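Local coordinates for UPF0141 protein yjdB (Campylobacter jejuni subsp. jejuni HB93-13, PDB 4TN0), which probably transfers phosphoethanolamine onto its acceptors in the periplasm, a zinc-dependent activity of the alkaline phosphatase-like type linked to polymyxin resistance and motility, at residues A[72-77]-A[83-88]; A[241-244]-A[250-253]; A[97-102]-A[287-292]; A[88-93]-A[280-285]; A[294-297]-A[303-306]. One frame throughout, in Å; residues are numbered along the deposited sequence.

Overall arrangement
Followed from the N terminus, the chain first closes a short loop at contact 1, where the exit of helix 68-73 meets the 83-88 segment. E88 ends contact 1 and opens contact 4, in which helix 90-96 packs on helix 281-288 across nearly 200 residues. Contact 3 starts after helix 90-96 and ends past helix 281-288, so it crosses contact 4, their centres about 9 Å apart. Contact 2, a small loop at 241-253, lies within the spans of both, about 30 Å from contact 3 between centres. Contact 5 closes last, in the C-terminal tail. Contacts 1 and 4 also touch, and contacts 1, 3 and 4 each touch contact 5, joining the tail to the helices.

Contact 1 (A[72-77]-A[83-88]); sequences MFSISK and SSEFQE
The carboxylate of E85 lies across the hydroxyls of S74 and S76, one oxygen to each, in a two-pronged grip on an ST turn that follows helix 68-73. In the turn itself, S74 OG accepts from S76 N at 2.9 Å with an N-H...O angle of 153°, a bond consistent with both hydroxyls facing the same carboxylate. S76 OG donates to E85 OE1 at 2.9 Å, meeting the syn lone pair of that oxygen, on the side of OE2. S74 OG donates to E85 OE2; the modelled separation of 2.5 Å is very short, and its exact value deserves caution. Because each oxygen has its own donor, the pair of bonds should limit rotation of the carboxylate about its last bond. The glutamate reaches this far by setting CG between its backbone N and carbonyl carbon (chi1 86°) and then running out extended. At the middle of the turn, I75 touches F282 of helix 281-288, and just after it K77 forms a salt bridge with E297 of the C-terminal tail. Through its two serine bonds E85 ties its loop to this turn, at the surface of the domain. Next to the serine pair, the side chains of I75 and Q87 cross at about a right angle, and I75 CG2 presses against Q87 NE2 at 3.2 Å, a tight approach for a methyl and an amide nitrogen.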
# COMPACT_ATOMS: atom_id res chain seq x y z
N MET A 72 2.50 9.78 3.32
CA MET A 72 1.30 8.98 3.59
C MET A 72 1.28 8.56 5.08
O MET A 72 0.21 8.39 5.66
CB MET A 72 1.20 7.75 2.66
CG MET A 72 2.05 6.54 3.03
SD MET A 72 1.69 5.04 2.03
CE MET A 72 2.61 5.35 0.50
N PHE A 73 2.46 8.39 5.68
CA PHE A 73 2.58 7.97 7.07
C PHE A 73 2.64 9.18 8.03
O PHE A 73 2.54 9.03 9.26
CB PHE A 73 3.83 7.11 7.25
CG PHE A 73 3.64 5.66 6.89
CD1 PHE A 73 4.01 5.18 5.64
CD2 PHE A 73 3.11 4.76 7.81
CE1 PHE A 73 3.84 3.84 5.31
CE2 PHE A 73 2.94 3.43 7.49
CZ PHE A 73 3.31 2.96 6.24
N SER A 74 2.81 10.37 7.46
CA SER A 74 2.89 11.57 8.26
C SER A 74 1.49 12.09 8.63
O SER A 74 0.49 11.73 8.00
CB SER A 74 3.67 12.66 7.53
OG SER A 74 3.40 13.95 8.05
N ILE A 75 1.43 12.88 9.70
CA ILE A 75 0.20 13.56 10.10
C ILE A 75 -0.20 14.61 9.06
O ILE A 75 -1.38 14.92 8.90
CB ILE A 75 0.36 14.23 11.50
CG1 ILE A 75 -0.97 14.81 11.99
CG2 ILE A 75 1.46 15.29 11.50
CD1 ILE A 75 -0.94 15.19 13.49
N SER A 76 0.79 15.16 8.35
CA SER A 76 0.51 16.18 7.33
C SER A 76 -0.20 15.57 6.13
O SER A 76 0.08 14.44 5.72
CB SER A 76 1.79 16.87 6.87
OG SER A 76 2.65 17.12 7.96
N LYS A 77 -1.11 16.35 5.55
CA LYS A 77 -1.79 15.92 4.34
C LYS A 77 -1.02 16.47 3.15
O LYS A 77 -0.02 17.18 3.34
CB LYS A 77 -3.24 16.38 4.38
CG LYS A 77 -3.99 15.75 5.54
CD LYS A 77 -5.34 16.39 5.78
CE LYS A 77 -5.95 15.83 7.05
NZ LYS A 77 -5.07 16.00 8.26
N SER A 83 9.06 18.12 2.76
CA SER A 83 10.06 17.08 2.88
C SER A 83 11.03 17.38 4.03
O SER A 83 11.81 16.52 4.44
CB SER A 83 10.83 16.92 1.56
OG SER A 83 10.23 15.88 0.78
N SER A 84 10.94 18.59 4.58
CA SER A 84 11.90 19.01 5.59
C SER A 84 11.42 18.67 6.98
O SER A 84 12.16 18.81 7.96
CB SER A 84 12.16 20.51 5.49
OG SER A 84 10.94 21.24 5.55
N GLU A 85 10.17 18.21 7.08
CA GLU A 85 9.63 17.87 8.39
C GLU A 85 10.38 16.66 8.89
O GLU A 85 10.84 15.84 8.10
CB GLU A 85 8.12 17.63 8.33
CG GLU A 85 7.68 16.23 7.96
CD GLU A 85 6.16 16.14 7.88
OE1 GLU A 85 5.50 17.15 7.49
OE2 GLU A 85 5.63 15.05 8.21
N PHE A 86 10.58 16.62 10.20
CA PHE A 86 11.36 15.58 10.84
C PHE A 86 10.72 15.27 12.21
O PHE A 86 11.05 15.89 13.23
CB PHE A 86 12.82 16.02 10.98
CG PHE A 86 13.73 14.95 11.53
CD1 PHE A 86 13.66 13.65 11.05
CD2 PHE A 86 14.66 15.26 12.51
CE1 PHE A 86 14.51 12.66 11.54
CE2 PHE A 86 15.51 14.27 13.01
CZ PHE A 86 15.43 12.97 12.53
N GLN A 87 9.78 14.33 12.21
CA GLN A 87 8.90 14.11 13.35
C GLN A 87 8.33 12.70 13.34
O GLN A 87 8.49 11.97 12.37
CB GLN A 87 7.77 15.13 13.33
CG GLN A 87 6.77 14.84 12.23
CD GLN A 87 5.91 16.04 11.89
OE1 GLN A 87 6.38 17.18 11.89
NE2 GLN A 87 4.65 15.78 11.59
N GLU A 88 7.63 12.33 14.41
CA GLU A 88 7.01 11.00 14.52
C GLU A 88 5.95 10.80 13.44
O GLU A 88 5.34 11.76 12.99
CB GLU A 88 6.38 10.81 15.91
CG GLU A 88 7.37 10.77 17.08
CD GLU A 88 6.69 10.62 18.45
OE1 GLU A 88 5.68 11.32 18.70
OE2 GLU A 88 7.19 9.82 19.28

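Contact 2 (A[241-244]-A[250-253]); sequences MPYA and QTHI
Q250 OE1 receives the backbone N of M241 at 3.1 Å, in the carbonyl plane and on a lone pair, with an N-H...O angle of 157°. This bond clips the loop before helix 248-251 to that short helix, just where the chain turns into strand 252-259 of the central sheet of an alkaline phosphatase-like fold. The other end of the same amide is also held: Q250 NE2 bonds to S230 OG, so both polar atoms of the group are used and its flip is fixed. M241 CB rests 3.4 Å from Q250 OE1, while the rest of the methionine leads away. The side chain of Q250 lies about 10 Å from the bound zinc ion but is not one of its ligands.

Two residues further along the loop, Y243 is spread over T251. Its hydroxyl bonds to the carbonyl oxygen of S60, just after strand 53-59, which should steady the ring from its far end. T251 places CG2 opposite its carbonyl carbon (chi1 60° for OG1), and this methyl meets one face of the ring in a CH-pi contact, 3.8 Å from the centroid and 29° off the normal; the nearest ring atom is Y243 CE2, 3.3 Å from T251 CG2.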
# COMPACT_ATOMS: atom_id res chain seq x y z
N MET A 241 7.02 12.96 -12.12
CA MET A 241 6.68 14.24 -12.77
C MET A 241 6.05 15.18 -11.71
O MET A 241 5.30 14.72 -10.85
CB MET A 241 5.73 14.01 -13.95
CG MET A 241 5.33 15.27 -14.73
SD MET A 241 4.40 15.00 -16.26
CE MET A 241 5.67 14.41 -17.37
N PRO A 242 6.37 16.48 -11.74
CA PRO A 242 5.77 17.35 -10.69
C PRO A 242 4.25 17.18 -10.57
O PRO A 242 3.53 17.12 -11.57
CB PRO A 242 6.16 18.76 -11.13
CG PRO A 242 7.50 18.53 -11.88
CD PRO A 242 7.33 17.20 -12.60
N TYR A 243 3.78 17.00 -9.35
CA TYR A 243 2.42 16.56 -9.10
C TYR A 243 1.37 17.34 -9.85
O TYR A 243 0.46 16.75 -10.42
CB TYR A 243 2.13 16.64 -7.59
CG TYR A 243 0.91 15.85 -7.16
CD1 TYR A 243 -0.37 16.41 -7.18
CD2 TYR A 243 1.03 14.51 -6.81
CE1 TYR A 243 -1.48 15.66 -6.79
CE2 TYR A 243 -0.05 13.77 -6.44
CZ TYR A 243 -1.30 14.33 -6.44
OH TYR A 243 -2.36 13.53 -6.06
N ALA A 244 1.50 18.67 -9.84
CA ALA A 244 0.48 19.55 -10.40
C ALA A 244 0.31 19.36 -11.93
O ALA A 244 -0.77 19.59 -12.47
CB ALA A 244 0.80 21.01 -10.05
N GLN A 250 0.13 8.73 -12.95
CA GLN A 250 1.12 8.79 -11.87
C GLN A 250 0.53 9.07 -10.48
O GLN A 250 1.17 8.75 -9.49
CB GLN A 250 2.21 9.82 -12.19
CG GLN A 250 3.07 9.35 -13.35
CD GLN A 250 4.27 10.24 -13.61
OE1 GLN A 250 4.79 10.94 -12.72
NE2 GLN A 250 4.73 10.20 -14.85
N THR A 251 -0.68 9.64 -10.41
CA THR A 251 -1.29 10.00 -9.12
C THR A 251 -2.46 9.10 -8.69
O THR A 251 -2.78 8.98 -7.49
CB THR A 251 -1.79 11.48 -9.14
OG1 THR A 251 -2.77 11.65 -10.17
CG2 THR A 251 -0.65 12.41 -9.41
N HIS A 252 -3.10 8.47 -9.67
CA HIS A 252 -4.27 7.63 -9.42
C HIS A 252 -3.82 6.19 -9.15
O HIS A 252 -3.40 5.46 -10.07
CB HIS A 252 -5.22 7.70 -10.63
CG HIS A 252 -6.53 6.99 -10.44
ND1 HIS A 252 -6.98 6.55 -9.21
CD2 HIS A 252 -7.48 6.62 -11.34
CE1 HIS A 252 -8.15 5.96 -9.35
NE2 HIS A 252 -8.47 5.99 -10.64
N ILE A 253 -3.92 5.79 -7.88
CA ILE A 253 -3.38 4.51 -7.40
C ILE A 253 -4.48 3.56 -6.97
O ILE A 253 -5.58 4.00 -6.62
CB ILE A 253 -2.42 4.70 -6.19
CG1 ILE A 253 -3.06 5.65 -5.17
CG2 ILE A 253 -1.07 5.20 -6.63
CD1 ILE A 253 -2.33 5.74 -3.85

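Contact 3 (A[97-102]-A[287-292]); sequences TGVDAA and GYFNVK
V99 CG1 sits over one face of the F289 ring, 3.8 Å from the centroid and 25° off the normal, in a CH-pi contact that carries most of this interface. The methyl is shifted toward the rim, where F289 CE1 is 3.5 Å from V99 CG1. The two side chains meet at about a right angle. V99 CG1, opposite the backbone N (chi1 -172°), is the branch over the ring, while V99 CG2 reaches back to F289 CB at 4.0 Å. On the opposite face of the ring lies Y288 CD1, 3.7 Å above the plane, so the phenyl is held between a valine of one segment and its own neighbour in sequence. A second, lighter touch joins T97 CG2 to V291 CG2, 3.8 Å apart, methyl against methyl.

Both partners owe their positions to the ends of helices. Each helix here closes in a Schellman motif whose C-prime residue has positive phi, G98 after helix 90-96 and N290 after helix 281-288. In the second motif N290 N bonds to G287 O at 3.2 Å and V291 N to L286 O. Each reversal places a contact-making residue on either side of the C-prime position: T97, through its methyl, and V99 in one case, F289 and V291 in the other. The outer shell is helix and sheet. L94 of helix 90-96 touches V99, F289 and V291, while F289 also packs on L20, Q146 and I148 of the central strands 18-24 and 146-152. Directly after V99, strand 100-105 begins, its D100 paired through the backbone with Q146 and I148.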
# COMPACT_ATOMS: atom_id res chain seq x y z
N THR A 97 2.13 3.58 21.81
CA THR A 97 0.80 3.38 22.36
C THR A 97 0.60 1.86 22.60
O THR A 97 -0.49 1.36 22.91
CB THR A 97 -0.23 4.05 21.41
OG1 THR A 97 -0.28 5.45 21.70
CG2 THR A 97 -1.56 3.54 21.56
N GLY A 98 1.69 1.12 22.47
CA GLY A 98 1.72 -0.28 22.88
C GLY A 98 1.34 -1.30 21.83
O GLY A 98 1.31 -2.49 22.12
N VAL A 99 1.00 -0.85 20.62
CA VAL A 99 0.70 -1.78 19.52
C VAL A 99 1.95 -2.53 19.06
O VAL A 99 3.04 -1.95 18.99
CB VAL A 99 0.08 -1.03 18.34
CG1 VAL A 99 -0.41 -2.01 17.29
CG2 VAL A 99 -1.05 -0.15 18.83
N ASP A 100 1.81 -3.82 18.78
CA ASP A 100 2.92 -4.61 18.22
C ASP A 100 3.13 -4.25 16.73
O ASP A 100 2.25 -4.46 15.89
CB ASP A 100 2.65 -6.11 18.38
CG ASP A 100 3.85 -6.98 18.02
OD1 ASP A 100 4.75 -6.54 17.25
OD2 ASP A 100 3.90 -8.13 18.50
N ALA A 101 4.28 -3.65 16.43
CA ALA A 101 4.59 -3.17 15.09
C ALA A 101 5.77 -3.88 14.46
O ALA A 101 6.86 -3.91 15.03
CB ALA A 101 4.84 -1.66 15.13
N ALA A 102 5.55 -4.45 13.28
CA ALA A 102 6.63 -5.05 12.48
C ALA A 102 6.67 -4.43 11.07
O ALA A 102 5.62 -4.18 10.46
CB ALA A 102 6.48 -6.56 12.40
N GLY A 287 -7.17 5.03 13.99
CA GLY A 287 -8.51 4.52 14.22
C GLY A 287 -8.61 3.01 14.33
O GLY A 287 -9.47 2.48 15.03
N TYR A 288 -7.73 2.30 13.64
CA TYR A 288 -7.84 0.85 13.58
C TYR A 288 -7.50 0.24 14.91
O TYR A 288 -8.08 -0.78 15.30
CB TYR A 288 -6.93 0.26 12.50
CG TYR A 288 -7.25 -1.18 12.22
CD1 TYR A 288 -6.64 -2.21 12.94
CD2 TYR A 288 -8.19 -1.53 11.26
CE1 TYR A 288 -6.95 -3.53 12.70
CE2 TYR A 288 -8.51 -2.84 11.01
CZ TYR A 288 -7.88 -3.84 11.74
OH TYR A 288 -8.19 -5.16 11.49
N PHE A 289 -6.55 0.84 15.63
CA PHE A 289 -6.17 0.29 16.93
C PHE A 289 -6.78 1.13 18.05
O PHE A 289 -6.35 1.04 19.20
CB PHE A 289 -4.65 0.23 17.04
CG PHE A 289 -4.04 -0.74 16.09
CD1 PHE A 289 -3.83 -2.06 16.45
CD2 PHE A 289 -3.72 -0.35 14.79
CE1 PHE A 289 -3.29 -2.96 15.55
CE2 PHE A 289 -3.18 -1.24 13.90
CZ PHE A 289 -2.97 -2.55 14.28
N ASN A 290 -7.83 1.87 17.70
CA ASN A 290 -8.58 2.71 18.64
C ASN A 290 -7.72 3.69 19.44
O ASN A 290 -7.92 3.84 20.65
CB ASN A 290 -9.37 1.83 19.62
CG ASN A 290 -10.36 0.92 18.92
OD1 ASN A 290 -10.21 -0.31 18.93
ND2 ASN A 290 -11.36 1.51 18.28
N VAL A 291 -6.76 4.33 18.79
CA VAL A 291 -5.90 5.28 19.50
C VAL A 291 -6.68 6.55 19.81
O VAL A 291 -7.24 7.19 18.91
CB VAL A 291 -4.62 5.63 18.70
CG1 VAL A 291 -3.85 6.74 19.39
CG2 VAL A 291 -3.73 4.41 18.55
N LYS A 292 -6.73 6.92 21.09
CA LYS A 292 -7.46 8.11 21.49
C LYS A 292 -6.50 9.29 21.50
O LYS A 292 -5.49 9.27 22.19
CB LYS A 292 -8.12 7.91 22.87
CG LYS A 292 -9.21 6.83 22.90
CD LYS A 292 -10.40 7.20 21.99
CE LYS A 292 -11.50 6.12 21.94
NZ LYS A 292 -12.25 5.91 23.22

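Contact 4 (A[88-93]-A[280-285]); sequences ENAMDV and NLFSTL
Different first torsions bring F282 and L285, one helical turn apart, against the same methyl group of A90. F282 sends CG opposite its own nitrogen (chi1 -176°), which carries the ring forward to the start of the neighbouring helix. L285 takes the other course, with CG opposite the carbonyl carbon (chi1 -76°), and leans its CD1 branch in from the next turn. A90 CB is consequently 3.8 Å from F282 CD1 and 3.9 Å from L285 CD1, a small methyl set between two larger side chains. The F282 ring also reaches the backbone at the helix entrance: its CE1 lies 3.9 Å from A90 N, and N89 C stands at its edge, near the ring plane.

The helix start that carries A90 is held by the capping box of N89 and D92 and by a backbone hydrogen bond of A90 with F73. N89 OD1 accepts from M91 N at 2.7 Å in its carbonyl plane and weakly from D92 N at 3.4 Å; in the other direction D92 OD2 accepts from N89 N at 2.7 Å through its anti lone pair. D92 OD2 also forms a salt bridge with R117, expected to support its negative charge in this buried place. On the partner helix, T284 OG1 and T284 N reach N280 O from opposite faces of its plane.

The rest of the layer lies around this pair: F73 of helix 68-73 touches N89, M91 and L285, and on the sheet side L285 touches L20 and L22 of strand 18-24 and I148 of strand 146-152, while M91 meets I148 and V150.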
# COMPACT_ATOMS: atom_id res chain seq x y z
N GLU A 88 7.63 12.33 14.41
CA GLU A 88 7.01 11.00 14.52
C GLU A 88 5.95 10.80 13.44
O GLU A 88 5.34 11.76 12.99
CB GLU A 88 6.38 10.81 15.91
CG GLU A 88 7.37 10.77 17.08
CD GLU A 88 6.69 10.62 18.45
OE1 GLU A 88 5.68 11.32 18.70
OE2 GLU A 88 7.19 9.82 19.28
N ASN A 89 5.71 9.56 13.05
CA ASN A 89 4.69 9.26 12.05
C ASN A 89 3.66 8.34 12.68
O ASN A 89 3.75 8.02 13.85
CB ASN A 89 5.31 8.61 10.78
CG ASN A 89 6.06 7.29 11.08
OD1 ASN A 89 5.45 6.28 11.43
ND2 ASN A 89 7.39 7.31 10.93
N ALA A 90 2.66 7.91 11.91
CA ALA A 90 1.64 7.00 12.42
C ALA A 90 2.21 5.74 13.10
O ALA A 90 1.67 5.27 14.09
CB ALA A 90 0.71 6.60 11.30
N MET A 91 3.31 5.20 12.57
CA MET A 91 3.90 4.00 13.15
C MET A 91 4.48 4.25 14.55
O MET A 91 4.47 3.38 15.40
CB MET A 91 4.99 3.42 12.23
CG MET A 91 4.53 3.05 10.83
SD MET A 91 3.27 1.78 10.81
CE MET A 91 4.15 0.46 11.65
N ASP A 92 5.07 5.42 14.74
CA ASP A 92 5.61 5.80 16.04
C ASP A 92 4.47 5.92 17.05
O ASP A 92 4.60 5.57 18.21
CB ASP A 92 6.36 7.13 15.95
CG ASP A 92 7.56 7.06 15.06
OD1 ASP A 92 8.43 6.17 15.26
OD2 ASP A 92 7.61 7.90 14.13
N VAL A 93 3.35 6.49 16.60
CA VAL A 93 2.20 6.63 17.48
C VAL A 93 1.66 5.27 17.89
O VAL A 93 1.38 5.06 19.07
CB VAL A 93 1.08 7.45 16.82
CG1 VAL A 93 -0.13 7.53 17.75
CG2 VAL A 93 1.60 8.84 16.52
N ASN A 280 -5.64 9.95 3.88
CA ASN A 280 -6.46 9.13 4.75
C ASN A 280 -5.72 8.07 5.54
O ASN A 280 -6.32 7.45 6.41
CB ASN A 280 -7.54 8.42 3.92
CG ASN A 280 -8.55 9.37 3.33
OD1 ASN A 280 -8.43 9.79 2.18
ND2 ASN A 280 -9.56 9.73 4.11
N LEU A 281 -4.44 7.83 5.27
CA LEU A 281 -3.81 6.65 5.88
C LEU A 281 -3.55 6.91 7.36
O LEU A 281 -3.70 6.02 8.20
CB LEU A 281 -2.49 6.26 5.18
CG LEU A 281 -1.85 5.01 5.82
CD1 LEU A 281 -2.75 3.79 5.70
CD2 LEU A 281 -0.43 4.65 5.34
N PHE A 282 -3.26 8.16 7.70
CA PHE A 282 -2.90 8.49 9.07
C PHE A 282 -4.03 8.16 10.05
O PHE A 282 -3.82 7.39 10.99
CB PHE A 282 -2.52 9.97 9.18
CG PHE A 282 -2.04 10.35 10.55
CD1 PHE A 282 -0.75 10.05 10.96
CD2 PHE A 282 -2.90 10.98 11.45
CE1 PHE A 282 -0.32 10.40 12.22
CE2 PHE A 282 -2.47 11.32 12.72
CZ PHE A 282 -1.18 11.03 13.11
N SER A 283 -5.22 8.71 9.83
CA SER A 283 -6.31 8.50 10.78
C SER A 283 -6.83 7.07 10.69
O SER A 283 -7.27 6.51 11.71
CB SER A 283 -7.48 9.47 10.53
OG SER A 283 -7.15 10.80 10.90
N THR A 284 -6.73 6.46 9.50
CA THR A 284 -7.18 5.08 9.33
C THR A 284 -6.35 4.14 10.19
O THR A 284 -6.87 3.18 10.75
CB THR A 284 -7.11 4.62 7.85
OG1 THR A 284 -8.03 5.38 7.07
CG2 THR A 284 -7.49 3.15 7.73
N LEU A 285 -5.06 4.46 10.32
CA LEU A 285 -4.14 3.62 11.09
C LEU A 285 -4.29 3.84 12.61
O LEU A 285 -4.17 2.91 13.40
CB LEU A 285 -2.70 3.90 10.65
CG LEU A 285 -2.21 3.32 9.32
CD1 LEU A 285 -0.76 3.71 9.16
CD2 LEU A 285 -2.35 1.81 9.23

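Contact 5 (A[294-297]-A[303-306]); sequences SVYE and LNPK
Y296 and N304 meet obliquely through their polar ends, the ring and amide planes 53° apart. N304 ND2 arrives at the edge of the tyrosine ring, near its plane, and donates to Y296 OH at 3.2 Å. The bond is weak: the N-H...O angle is 121°, well away from straight. The stronger polar partner of the phenol oxygen is D301 OD1, in the short connection between the two segments, so N304 adds to a grip that is already made.

With CG opposite the backbone nitrogen (chi1 170°), the ring touches S283 and L286 of helix 281-288 and carries its hydroxyl to N304. One residue on, E297 N bonds to S283 OG, so the root of the tyrosine is tied down at that helix. L303 packs on Y288 of the same helix and on L264 and A268 of helix 264-271, placing the other segment between helices 281-288 and 264-271.

The amide of N304 is thus turned with its nitrogen to the tyrosine hydroxyl and its oxygen to its own chain. N304 OD1 accepts from K306 N at 2.8 Å, in the carbonyl plane and nearly straight, around P305: an Asx turn in the C-terminal tail, at the surface of this alkaline phosphatase-like domain.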
# COMPACT_ATOMS: atom_id res chain seq x y z
N SER A 294 -6.33 13.79 19.96
CA SER A 294 -6.99 14.90 19.28
C SER A 294 -6.58 15.02 17.80
O SER A 294 -7.30 15.63 17.00
CB SER A 294 -6.70 16.21 20.00
OG SER A 294 -5.31 16.48 20.00
N VAL A 295 -5.45 14.43 17.43
CA VAL A 295 -5.00 14.53 16.04
C VAL A 295 -5.73 13.51 15.17
O VAL A 295 -5.65 13.57 13.94
CB VAL A 295 -3.49 14.34 15.90
CG1 VAL A 295 -2.74 15.36 16.73
CG2 VAL A 295 -3.10 12.92 16.25
N TYR A 296 -6.44 12.59 15.82
CA TYR A 296 -7.28 11.65 15.10
C TYR A 296 -8.48 12.38 14.48
O TYR A 296 -9.26 13.04 15.18
CB TYR A 296 -7.74 10.53 16.03
CG TYR A 296 -8.81 9.65 15.42
CD1 TYR A 296 -8.48 8.70 14.45
CD2 TYR A 296 -10.13 9.74 15.83
CE1 TYR A 296 -9.45 7.89 13.89
CE2 TYR A 296 -11.11 8.93 15.28
CZ TYR A 296 -10.77 8.01 14.31
OH TYR A 296 -11.74 7.21 13.76
N GLU A 297 -8.64 12.26 13.17
CA GLU A 297 -9.76 12.90 12.49
C GLU A 297 -10.68 11.84 11.96
O GLU A 297 -10.40 11.21 10.95
CB GLU A 297 -9.28 13.79 11.35
CG GLU A 297 -8.48 15.00 11.76
CD GLU A 297 -7.90 15.71 10.56
OE1 GLU A 297 -7.29 15.02 9.71
OE2 GLU A 297 -8.06 16.95 10.44
N LEU A 303 -12.36 3.22 7.74
CA LEU A 303 -13.22 2.25 8.41
C LEU A 303 -14.06 2.86 9.55
O LEU A 303 -14.25 2.25 10.60
CB LEU A 303 -12.37 1.10 8.93
CG LEU A 303 -11.57 0.43 7.82
CD1 LEU A 303 -10.70 -0.67 8.36
CD2 LEU A 303 -12.50 -0.09 6.73
N ASN A 304 -14.55 4.08 9.34
CA ASN A 304 -15.35 4.81 10.33
C ASN A 304 -16.50 5.51 9.62
O ASN A 304 -16.29 6.23 8.64
CB ASN A 304 -14.49 5.82 11.11
CG ASN A 304 -15.30 6.61 12.17
OD1 ASN A 304 -16.32 7.24 11.86
ND2 ASN A 304 -14.83 6.60 13.41
N PRO A 305 -17.72 5.32 10.14
CA PRO A 305 -18.94 5.80 9.48
C PRO A 305 -18.97 7.31 9.21
O PRO A 305 -19.68 7.74 8.31
CB PRO A 305 -20.04 5.42 10.48
CG PRO A 305 -19.47 4.26 11.24
CD PRO A 305 -18.02 4.62 11.40
N LYS A 306 -18.22 8.09 9.98
CA LYS A 306 -18.23 9.55 9.81
C LYS A 306 -17.30 10.04 8.70
O LYS A 306 -17.18 11.25 8.48
CB LYS A 306 -17.91 10.21 11.15
CG LYS A 306 -18.50 9.40 12.34
CD LYS A 306 -18.43 10.09 13.70
CE LYS A 306 -18.74 9.12 14.83
NZ LYS A 306 -18.68 9.78 16.17